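Local coordinates for periplasmic binding protein/LacI transcriptional regulator (Alkaliphilus metalliredigens, PDB 3CTP) that binds the sugar beta-D-xylulofuranose and, as a member of the LacI family, probably regulates transcription by binding DNA, at residues 296-299 with 300-304. Numbering follows the deposited sequence.
Sequences LLIK and IINGE
Ile-301 lays the CD1 end of its side chain against two residues of the preceding turn, 4.0 Å from CG of Leu-297 and 3.8 Å from CD1 of Ile-298. Its CG1 stands anti to the carbonyl carbon (chi1 -70°), and the chain then runs on extended, which sends CD1 back along the helix 286-302 to those two neighbours. Isoleucine suits this place because its CG1-CD1 branch is long enough to reach both, CG1 passing close to Leu-297 O, and Tyr-91 from a loop lies against both Ile-301 and Ile-298. Cut back to an alanine, this position would probably leave Leu-297 CG and Ile-298 CD1 without their shared partner and open a gap between them and Tyr-91.

On the solvent side Asn-302 runs alongside Ile-298, the two pointing the same way, and ND2 comes 3.3 Å from CG2. Asparagine suits the helix end because its amide can offer an N-H forward: ND2 gives a hydrogen bond of 3.2 Å to OE2 of Glu-304, leaving nearly in its own amide plane but meeting the carboxylate from above, 54° out of plane. Glu-304, long enough to reach back, crosses Lys-299 at about a right angle and sets OE1 3.6 Å from CG on the lysine's apolar stem. The ammonium itself stays short of a salt bridge, NZ lying 4.3 Å from OE1.

Asn-302 N still bonds to Ile-298 O, as in a regular helix; then the chain turns at Gly-303, whose positive phi is easiest for a residue without a side chain. Glu-304 N to Lys-299 O at 2.8 Å and Gly-303 N to Ile-300 O at 3.1 Å together make a Schellman motif. The helix thus ends with apolar branches packed on one side and, on the other, a carboxylate tied to an amide, its negative charge probably eased by the nearby lysine.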
ATOM      1  N   LEU A 296      -8.862  13.763 -19.501  1.00  8.19           N
ATOM      2  CA  LEU A 296      -8.097  13.821 -20.752  1.00  8.78           C
ATOM      3  C   LEU A 296      -8.147  12.472 -21.472  1.00  9.57           C
ATOM      4  O   LEU A 296      -8.284  12.414 -22.702  1.00 10.03           O
ATOM      5  CB  LEU A 296      -6.653  14.221 -20.474  1.00  9.59           C
ATOM      6  CG  LEU A 296      -6.505  15.626 -19.913  1.00  9.16           C
ATOM      7  CD1 LEU A 296      -5.060  15.894 -19.484  1.00  9.42           C
ATOM      8  CD2 LEU A 296      -6.939  16.664 -20.987  1.00 12.40           C
ATOM      9  N   LEU A 297      -8.023  11.374 -20.732  1.00  8.77           N
ATOM     10  CA  LEU A 297      -8.099  10.075 -21.408  1.00  9.18           C
ATOM     11  C   LEU A 297      -9.451   9.918 -22.111  1.00 10.04           C
ATOM     12  O   LEU A 297      -9.529   9.418 -23.246  1.00 10.82           O
ATOM     13  CB  LEU A 297      -7.860   8.923 -20.394  1.00  9.26           C
ATOM     14  CG  LEU A 297      -7.843   7.524 -21.015  1.00 11.96           C
ATOM     15  CD1 LEU A 297      -6.707   7.404 -22.019  1.00 12.36           C
ATOM     16  CD2 LEU A 297      -7.719   6.469 -19.894  1.00 10.38           C
ATOM     17  N   ILE A 298     -10.523  10.362 -21.467  1.00  9.27           N
ATOM     18  CA  ILE A 298     -11.842  10.232 -22.084  1.00 12.22           C
ATOM     19  C   ILE A 298     -11.945  11.106 -23.355  1.00 12.72           C
ATOM     20  O   ILE A 298     -12.579  10.724 -24.345  1.00 12.79           O
ATOM     21  CB  ILE A 298     -12.945  10.604 -21.096  1.00 14.54           C
ATOM     22  CG1 ILE A 298     -13.121   9.533 -20.024  1.00 22.38           C
ATOM     23  CG2 ILE A 298     -14.268  10.893 -21.831  1.00 16.94           C
ATOM     24  CD1 ILE A 298     -13.326   8.181 -20.566  1.00 26.48           C
ATOM     25  N   LYS A 299     -11.304  12.271 -23.343  1.00 12.94           N
ATOM     26  CA  LYS A 299     -11.256  13.065 -24.599  1.00 13.86           C
ATOM     27  C   LYS A 299     -10.601  12.292 -25.727  1.00 14.55           C
ATOM     28  O   LYS A 299     -11.103  12.283 -26.874  1.00 16.80           O
ATOM     29  CB  LYS A 299     -10.496  14.391 -24.398  1.00 13.22           C
ATOM     30  CG  LYS A 299     -11.246  15.393 -23.594  1.00 17.46           C
ATOM     31  CD  LYS A 299     -10.479  16.721 -23.594  1.00 18.65           C
ATOM     32  CE  LYS A 299     -10.890  17.564 -22.420  1.00 24.80           C
ATOM     33  NZ  LYS A 299     -12.274  18.028 -22.593  1.00 24.42           N
ATOM     34  N   ILE A 300      -9.475  11.651 -25.436  1.00 14.71           N
ATOM     35  CA  ILE A 300      -8.778  10.892 -26.458  1.00 14.33           C
ATOM     36  C   ILE A 300      -9.669   9.718 -26.891  1.00 15.70           C
ATOM     37  O   ILE A 300      -9.824   9.460 -28.083  1.00 15.50           O
ATOM     38  CB  ILE A 300      -7.391  10.368 -26.013  1.00 14.42           C
ATOM     39  CG1 ILE A 300      -6.469  11.496 -25.516  1.00 14.48           C
ATOM     40  CG2 ILE A 300      -6.702   9.604 -27.155  1.00 16.05           C
ATOM     41  CD1 ILE A 300      -6.154  12.517 -26.575  1.00 17.37           C
ATOM     42  N   ILE A 301     -10.266   9.014 -25.924  1.00 14.06           N
ATOM     43  CA  ILE A 301     -11.126   7.887 -26.284  1.00 14.82           C
ATOM     44  C   ILE A 301     -12.243   8.309 -27.223  1.00 16.48           C
ATOM     45  O   ILE A 301     -12.577   7.590 -28.182  1.00 18.22           O
ATOM     46  CB  ILE A 301     -11.734   7.229 -25.017  1.00 13.79           C
ATOM     47  CG1 ILE A 301     -10.641   6.502 -24.229  1.00 11.45           C
ATOM     48  CG2 ILE A 301     -12.931   6.310 -25.402  1.00 14.05           C
ATOM     49  CD1 ILE A 301     -11.129   6.051 -22.828  1.00 13.75           C
ATOM     50  N   ASN A 302     -12.836   9.466 -26.935  1.00 15.60           N
ATOM     51  CA  ASN A 302     -14.007   9.976 -27.648  1.00 16.98           C
ATOM     52  C   ASN A 302     -13.657  10.710 -28.935  1.00 19.02           C
ATOM     53  O   ASN A 302     -14.557  11.086 -29.705  1.00 20.90           O
ATOM     54  CB  ASN A 302     -14.769  10.947 -26.743  1.00 17.34           C
ATOM     55  CG  ASN A 302     -15.503  10.242 -25.601  1.00 24.08           C
ATOM     56  OD1 ASN A 302     -15.586   9.028 -25.568  1.00 23.95           O
ATOM     57  ND2 ASN A 302     -16.034  11.015 -24.665  1.00 24.23           N
ATOM     58  N   GLY A 303     -12.365  10.938 -29.150  1.00 18.28           N
ATOM     59  CA  GLY A 303     -11.884  11.658 -30.329  1.00 18.95           C
ATOM     60  C   GLY A 303     -12.137  13.158 -30.280  1.00 19.39           C
ATOM     61  O   GLY A 303     -12.310  13.802 -31.325  1.00 21.02           O
ATOM     62  N   GLU A 304     -12.154  13.726 -29.077  1.00 17.34           N
ATOM     63  CA  GLU A 304     -12.400  15.140 -28.905  1.00 17.57           C
ATOM     64  C   GLU A 304     -11.095  15.911 -29.031  1.00 17.61           C
ATOM     65  O   GLU A 304     -10.002  15.362 -28.815  1.00 17.30           O
ATOM     66  CB  GLU A 304     -13.077  15.396 -27.559  1.00 19.55           C
ATOM     67  CG  GLU A 304     -14.439  14.724 -27.477  1.00 28.71           C
ATOM     68  CD  GLU A 304     -15.039  14.712 -26.090  1.00 32.76           C
ATOM     69  OE1 GLU A 304     -14.522  15.413 -25.193  1.00 33.20           O
ATOM     70  OE2 GLU A 304     -16.055  13.998 -25.905  1.00 34.82           O
TER